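Cell wall surface anchor family protein (Streptococcus agalactiae serogroup V, PDB 3TW0) forms the adhesive tip pilin of group B streptococcal pili, its von Willebrand factor A-type domain probably mediating attachment to host tissue. Local coordinates at residues S90-T101 with D134-A142. The protein carries 2 engineered substitutions. Numbering follows the deposited sequence.
Sequences SWDYHKTTFTAT and DRTLYQFGA
Phe-98 and Gln-139 meet because each sets its CG beside the backbone N and anti to the carbonyl carbon (chi1 -55° for the glutamine), and the glutamine chain then bends at chi2 (-52°). The result is a CH-pi contact: Gln-139 CG stands 3.6 Å from the centroid of the Phe-98 ring, only 2° off the ring normal. The same bend brings the amide back to its own turn, where Gln-139 NE2 donates to Arg-135 O over 3.1 Å. Arg-135 O lies in the amide plane, consistent with the bond holding the amide's rotation. Trp-91 approaches the turn by its edge, with CZ2 3.6 Å from Arg-135 O and CH2 near Thr-136 OG1, while one indole face receives CE1 of Phe-98. Phe-98 thus turns an edge to the indole face and gives a face to Gln-139 CG. Farther along the strand, Ala-100 CB packs 3.7 Å from Phe-140 CE2 and also touches Thr-136 CG2 and Leu-137 CD2. Phe-140 CZ comes within 3.3 Å of Phe-98 O, obliquely to the ring. The turn carries its own brace, an Asx motif in which Leu-137 N donates to Asp-134 OD1 (3.1 Å) from above the carboxylate plane. Strand 97-101 pairs antiparallel with strand 70-78, whose Val-73 and Lys-75 touch Phe-140 and Gln-139; segment 134-142 thus packs against this sheet, in the loop between helices 114-122 and 145-159 that continues to the magnesium ligand Thr-143.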
ATOM      1  N   SER A  90       9.283 -22.501  -3.334  1.00 31.33           N
ATOM      2  CA  SER A  90       8.652 -22.920  -2.072  1.00 30.96           C
ATOM      3  C   SER A  90       7.128 -23.036  -2.019  1.00 29.98           C
ATOM      4  O   SER A  90       6.586 -23.263  -0.953  1.00 30.42           O
ATOM      5  CB  SER A  90       9.204 -22.178  -0.833  1.00 31.38           C
ATOM      6  OG  SER A  90      10.008 -21.059  -1.140  1.00 31.99           O
ATOM      7  N   TRP A  91       6.435 -22.912  -3.141  1.00 28.97           N
ATOM      8  CA  TRP A  91       4.978 -23.083  -3.143  1.00 28.55           C
ATOM      9  C   TRP A  91       4.548 -23.949  -4.309  1.00 28.98           C
ATOM     10  O   TRP A  91       5.227 -23.972  -5.353  1.00 28.88           O
ATOM     11  CB  TRP A  91       4.249 -21.722  -3.225  1.00 28.05           C
ATOM     12  CG  TRP A  91       4.621 -20.781  -2.123  1.00 26.44           C
ATOM     13  CD1 TRP A  91       5.430 -19.676  -2.221  1.00 25.68           C
ATOM     14  CD2 TRP A  91       4.232 -20.879  -0.744  1.00 25.56           C
ATOM     15  NE1 TRP A  91       5.563 -19.080  -0.984  1.00 27.79           N
ATOM     16  CE2 TRP A  91       4.853 -19.806  -0.059  1.00 26.31           C
ATOM     17  CE3 TRP A  91       3.429 -21.773  -0.023  1.00 26.67           C
ATOM     18  CZ2 TRP A  91       4.679 -19.591   1.308  1.00 25.45           C
ATOM     19  CZ3 TRP A  91       3.252 -21.561   1.355  1.00 28.07           C
ATOM     20  CH2 TRP A  91       3.874 -20.465   1.997  1.00 27.42           C
ATOM     21  N   ASP A  92       3.427 -24.651  -4.133  1.00 28.98           N
ATOM     22  CA  ASP A  92       2.776 -25.361  -5.227  1.00 30.34           C
ATOM     23  C   ASP A  92       2.287 -24.339  -6.255  1.00 30.02           C
ATOM     24  O   ASP A  92       1.920 -23.217  -5.890  1.00 30.36           O
ATOM     25  CB  ASP A  92       1.589 -26.182  -4.716  1.00 30.46           C
ATOM     26  CG  ASP A  92       0.859 -26.911  -5.843  1.00 33.44           C
ATOM     27  OD1 ASP A  92       1.507 -27.699  -6.581  1.00 35.08           O
ATOM     28  OD2 ASP A  92      -0.361 -26.685  -5.999  1.00 34.78           O
ATOM     29  N   TYR A  93       2.267 -24.710  -7.531  1.00 29.74           N
ATOM     30  CA  TYR A  93       1.916 -23.724  -8.566  1.00 28.90           C
ATOM     31  C   TYR A  93       0.466 -23.216  -8.525  1.00 28.03           C
ATOM     32  O   TYR A  93       0.162 -22.164  -9.111  1.00 27.99           O
ATOM     33  CB  TYR A  93       2.278 -24.234  -9.963  1.00 29.44           C
ATOM     34  CG  TYR A  93       1.307 -25.229 -10.562  1.00 30.06           C
ATOM     35  CD1 TYR A  93       0.221 -24.806 -11.348  1.00 31.52           C
ATOM     36  CD2 TYR A  93       1.484 -26.598 -10.367  1.00 32.00           C
ATOM     37  CE1 TYR A  93      -0.676 -25.737 -11.904  1.00 31.54           C
ATOM     38  CE2 TYR A  93       0.603 -27.536 -10.928  1.00 31.76           C
ATOM     39  CZ  TYR A  93      -0.465 -27.102 -11.689  1.00 32.01           C
ATOM     40  OH  TYR A  93      -1.317 -28.040 -12.228  1.00 32.68           O
ATOM     41  N   HIS A  94      -0.423 -23.982  -7.884  1.00 27.52           N
ATOM     42  CA  HIS A  94      -1.829 -23.568  -7.648  1.00 26.89           C
ATOM     43  C   HIS A  94      -1.988 -22.453  -6.593  1.00 26.53           C
ATOM     44  O   HIS A  94      -3.064 -21.865  -6.454  1.00 27.55           O
ATOM     45  CB  HIS A  94      -2.667 -24.763  -7.184  1.00 26.70           C
ATOM     46  CG  HIS A  94      -2.675 -25.910  -8.147  1.00 26.99           C
ATOM     47  ND1 HIS A  94      -3.478 -25.931  -9.269  1.00 25.52           N
ATOM     48  CD2 HIS A  94      -1.978 -27.071  -8.157  1.00 26.29           C
ATOM     49  CE1 HIS A  94      -3.267 -27.055  -9.933  1.00 27.61           C
ATOM     50  NE2 HIS A  94      -2.367 -27.768  -9.275  1.00 26.86           N
ATOM     51  N   LYS A  95      -0.938 -22.200  -5.831  1.00 26.07           N
ATOM     52  CA  LYS A  95      -0.981 -21.263  -4.711  1.00 26.17           C
ATOM     53  C   LYS A  95      -0.964 -19.791  -5.174  1.00 25.32           C
ATOM     54  O   LYS A  95       0.018 -19.067  -4.988  1.00 25.17           O
ATOM     55  CB  LYS A  95       0.158 -21.574  -3.728  1.00 26.20           C
ATOM     56  CG  LYS A  95      -0.110 -21.218  -2.268  1.00 27.81           C
ATOM     57  CD  LYS A  95      -1.548 -21.509  -1.857  1.00 31.25           C
ATOM     58  CE  LYS A  95      -1.796 -21.062  -0.429  1.00 31.60           C
ATOM     59  NZ  LYS A  95      -3.214 -21.294  -0.076  1.00 34.12           N
ATOM     60  N   THR A  96      -2.072 -19.363  -5.772  1.00 24.20           N
ATOM     61  CA  THR A  96      -2.138 -18.037  -6.366  1.00 23.58           C
ATOM     62  C   THR A  96      -2.974 -17.057  -5.559  1.00 23.16           C
ATOM     63  O   THR A  96      -3.222 -15.921  -6.007  1.00 22.32           O
ATOM     64  CB  THR A  96      -2.638 -18.105  -7.818  1.00 22.92           C
ATOM     65  OG1 THR A  96      -3.929 -18.716  -7.845  1.00 24.06           O
ATOM     66  CG2 THR A  96      -1.657 -18.916  -8.683  1.00 24.09           C
ATOM     67  N   THR A  97      -3.427 -17.526  -4.395  1.00 22.36           N
ATOM     68  CA  THR A  97      -3.972 -16.695  -3.331  1.00 21.89           C
ATOM     69  C   THR A  97      -3.423 -17.254  -2.033  1.00 21.92           C
ATOM     70  O   THR A  97      -3.029 -18.442  -1.966  1.00 20.02           O
ATOM     71  CB  THR A  97      -5.530 -16.709  -3.258  1.00 22.67           C
ATOM     72  OG1 THR A  97      -6.004 -18.053  -3.034  1.00 22.18           O
ATOM     73  CG2 THR A  97      -6.166 -16.120  -4.536  1.00 21.66           C
ATOM     74  N   PHE A  98      -3.350 -16.393  -1.013  1.00 20.97           N
ATOM     75  CA  PHE A  98      -2.967 -16.817   0.332  1.00 20.62           C
ATOM     76  C   PHE A  98      -3.974 -16.245   1.292  1.00 21.58           C
ATOM     77  O   PHE A  98      -4.435 -15.102   1.102  1.00 20.80           O
ATOM     78  CB  PHE A  98      -1.601 -16.280   0.716  1.00 20.74           C
ATOM     79  CG  PHE A  98      -0.464 -16.963   0.028  1.00 20.99           C
ATOM     80  CD1 PHE A  98       0.194 -18.024   0.642  1.00 21.60           C
ATOM     81  CD2 PHE A  98      -0.034 -16.533  -1.220  1.00 19.94           C
ATOM     82  CE1 PHE A  98       1.270 -18.640   0.012  1.00 23.03           C
ATOM     83  CE2 PHE A  98       1.031 -17.138  -1.855  1.00 22.51           C
ATOM     84  CZ  PHE A  98       1.688 -18.206  -1.236  1.00 21.82           C
ATOM     85  N   THR A  99      -4.290 -17.005   2.337  1.00 21.15           N
ATOM     86  CA  THR A  99      -5.289 -16.585   3.303  1.00 21.73           C
ATOM     87  C   THR A  99      -4.690 -16.852   4.663  1.00 22.35           C
ATOM     88  O   THR A  99      -4.170 -17.954   4.892  1.00 23.58           O
ATOM     89  CB  THR A  99      -6.622 -17.345   3.069  1.00 21.69           C
ATOM     90  OG1 THR A  99      -7.161 -16.955   1.799  1.00 21.66           O
ATOM     91  CG2 THR A  99      -7.653 -17.066   4.153  1.00 21.52           C
ATOM     92  N   ALA A 100      -4.680 -15.842   5.540  1.00 21.72           N
ATOM     93  CA  ALA A 100      -4.074 -15.989   6.869  1.00 21.15           C
ATOM     94  C   ALA A 100      -4.660 -15.018   7.870  1.00 21.68           C
ATOM     95  O   ALA A 100      -5.365 -14.069   7.491  1.00 20.29           O
ATOM     96  CB  ALA A 100      -2.567 -15.784   6.820  1.00 20.80           C
ATOM     97  N   THR A 101      -4.322 -15.248   9.145  1.00 20.91           N
ATOM     98  CA  THR A 101      -4.702 -14.372  10.226  1.00 21.20           C
ATOM     99  C   THR A 101      -3.555 -13.405  10.480  1.00 21.35           C
ATOM    100  O   THR A 101      -2.411 -13.822  10.723  1.00 20.72           O
ATOM    101  CB  THR A 101      -5.025 -15.193  11.503  1.00 22.03           C
ATOM    102  OG1 THR A 101      -6.149 -16.044  11.230  1.00 23.55           O
ATOM    103  CG2 THR A 101      -5.364 -14.291  12.671  1.00 20.83           C
ATOM    104  N   ASP A 134       8.280 -16.243   8.821  1.00 31.43           N
ATOM    105  CA  ASP A 134       6.941 -16.683   8.429  1.00 31.80           C
ATOM    106  C   ASP A 134       6.692 -16.392   6.928  1.00 31.74           C
ATOM    107  O   ASP A 134       6.423 -15.238   6.550  1.00 31.70           O
ATOM    108  CB  ASP A 134       5.886 -15.976   9.303  1.00 32.01           C
ATOM    109  CG  ASP A 134       4.496 -16.610   9.190  1.00 33.75           C
ATOM    110  OD1 ASP A 134       4.155 -17.157   8.106  1.00 32.54           O
ATOM    111  OD2 ASP A 134       3.740 -16.552  10.198  1.00 35.57           O
ATOM    112  N   ARG A 135       6.800 -17.423   6.076  1.00 31.29           N
ATOM    113  CA  ARG A 135       6.678 -17.236   4.610  1.00 31.16           C
ATOM    114  C   ARG A 135       5.238 -16.997   4.168  1.00 28.95           C
ATOM    115  O   ARG A 135       4.985 -16.472   3.085  1.00 29.22           O
ATOM    116  CB  ARG A 135       7.240 -18.430   3.826  1.00 32.35           C
ATOM    117  CG  ARG A 135       8.757 -18.487   3.767  1.00 36.62           C
ATOM    118  CD  ARG A 135       9.250 -19.440   2.674  1.00 43.20           C
ATOM    119  NE  ARG A 135      10.239 -20.361   3.244  1.00 49.68           N
ATOM    120  CZ  ARG A 135      11.566 -20.186   3.211  1.00 52.61           C
ATOM    121  NH1 ARG A 135      12.102 -19.125   2.606  1.00 53.13           N
ATOM    122  NH2 ARG A 135      12.364 -21.084   3.787  1.00 53.70           N
ATOM    123  N   THR A 136       4.300 -17.404   5.002  1.00 26.76           N
ATOM    124  CA  THR A 136       2.900 -17.151   4.735  1.00 25.25           C
ATOM    125  C   THR A 136       2.546 -15.669   4.962  1.00 23.61           C
ATOM    126  O   THR A 136       1.916 -15.059   4.109  1.00 22.75           O
ATOM    127  CB  THR A 136       2.005 -18.132   5.514  1.00 25.23           C
ATOM    128  OG1 THR A 136       2.307 -19.446   5.051  1.00 25.75           O
ATOM    129  CG2 THR A 136       0.510 -17.882   5.248  1.00 24.69           C
ATOM    130  N   LEU A 137       2.999 -15.098   6.075  1.00 22.19           N
ATOM    131  CA  LEU A 137       2.628 -13.722   6.447  1.00 21.62           C
ATOM    132  C   LEU A 137       3.495 -12.737   5.674  1.00 20.87           C
ATOM    133  O   LEU A 137       3.138 -11.587   5.502  1.00 20.19           O
ATOM    134  CB  LEU A 137       2.761 -13.514   7.957  1.00 22.26           C
ATOM    135  CG  LEU A 137       1.606 -14.058   8.814  1.00 23.38           C
ATOM    136  CD1 LEU A 137       1.840 -13.757  10.315  1.00 27.18           C
ATOM    137  CD2 LEU A 137       0.317 -13.422   8.376  1.00 24.34           C
ATOM    138  N   TYR A 138       4.641 -13.218   5.210  1.00 19.93           N
ATOM    139  CA  TYR A 138       5.475 -12.479   4.285  1.00 20.25           C
ATOM    140  C   TYR A 138       4.681 -12.098   3.028  1.00 19.46           C
ATOM    141  O   TYR A 138       4.931 -11.045   2.455  1.00 19.39           O
ATOM    142  CB  TYR A 138       6.709 -13.305   3.867  1.00 20.57           C
ATOM    143  CG  TYR A 138       7.650 -12.542   2.947  1.00 22.38           C
ATOM    144  CD1 TYR A 138       8.571 -11.631   3.470  1.00 23.16           C
ATOM    145  CD2 TYR A 138       7.611 -12.727   1.564  1.00 23.43           C
ATOM    146  CE1 TYR A 138       9.424 -10.943   2.655  1.00 24.64           C
ATOM    147  CE2 TYR A 138       8.470 -12.035   0.728  1.00 24.54           C
ATOM    148  CZ  TYR A 138       9.364 -11.132   1.288  1.00 25.65           C
ATOM    149  OH  TYR A 138      10.226 -10.424   0.485  1.00 27.00           O
ATOM    150  N   GLN A 139       3.743 -12.953   2.622  1.00 18.52           N
ATOM    151  CA  GLN A 139       2.849 -12.694   1.480  1.00 17.97           C
ATOM    152  C   GLN A 139       1.861 -11.521   1.662  1.00 17.68           C
ATOM    153  O   GLN A 139       1.229 -11.075   0.683  1.00 16.30           O
ATOM    154  CB  GLN A 139       2.012 -13.942   1.162  1.00 18.57           C
ATOM    155  CG  GLN A 139       2.816 -15.196   0.908  1.00 17.00           C
ATOM    156  CD  GLN A 139       3.897 -14.989  -0.120  1.00 17.70           C
ATOM    157  OE1 GLN A 139       3.632 -14.545  -1.229  1.00 17.85           O
ATOM    158  NE2 GLN A 139       5.132 -15.346   0.231  1.00 20.76           N
ATOM    159  N   PHE A 140       1.698 -11.086   2.912  1.00 17.57           N
ATOM    160  CA  PHE A 140       0.825  -9.965   3.286  1.00 17.79           C
ATOM    161  C   PHE A 140       1.624  -8.683   3.556  1.00 17.79           C
ATOM    162  O   PHE A 140       1.113  -7.713   4.168  1.00 17.80           O
ATOM    163  CB  PHE A 140      -0.038 -10.361   4.502  1.00 18.50           C
ATOM    164  CG  PHE A 140      -0.986 -11.472   4.198  1.00 17.54           C
ATOM    165  CD1 PHE A 140      -2.316 -11.203   3.884  1.00 20.60           C
ATOM    166  CD2 PHE A 140      -0.540 -12.791   4.165  1.00 19.06           C
ATOM    167  CE1 PHE A 140      -3.202 -12.239   3.563  1.00 19.91           C
ATOM    168  CE2 PHE A 140      -1.421 -13.846   3.836  1.00 18.31           C
ATOM    169  CZ  PHE A 140      -2.738 -13.575   3.545  1.00 20.01           C
ATOM    170  N   GLY A 141       2.849  -8.656   3.025  1.00 17.67           N
ATOM    171  CA  GLY A 141       3.831  -7.602   3.332  1.00 17.61           C
ATOM    172  C   GLY A 141       3.989  -6.510   2.281  1.00 17.48           C
ATOM    173  O   GLY A 141       4.974  -5.808   2.286  1.00 18.33           O
ATOM    174  N   ALA A 142       3.007  -6.343   1.407  1.00 16.63           N
ATOM    175  CA  ALA A 142       2.989  -5.175   0.473  1.00 15.60           C
ATOM    176  C   ALA A 142       2.751  -3.832   1.204  1.00 15.37           C
ATOM    177  O   ALA A 142       2.487  -3.799   2.386  1.00 14.75           O
ATOM    178  CB  ALA A 142       1.941  -5.402  -0.626  1.00 14.86           C
TER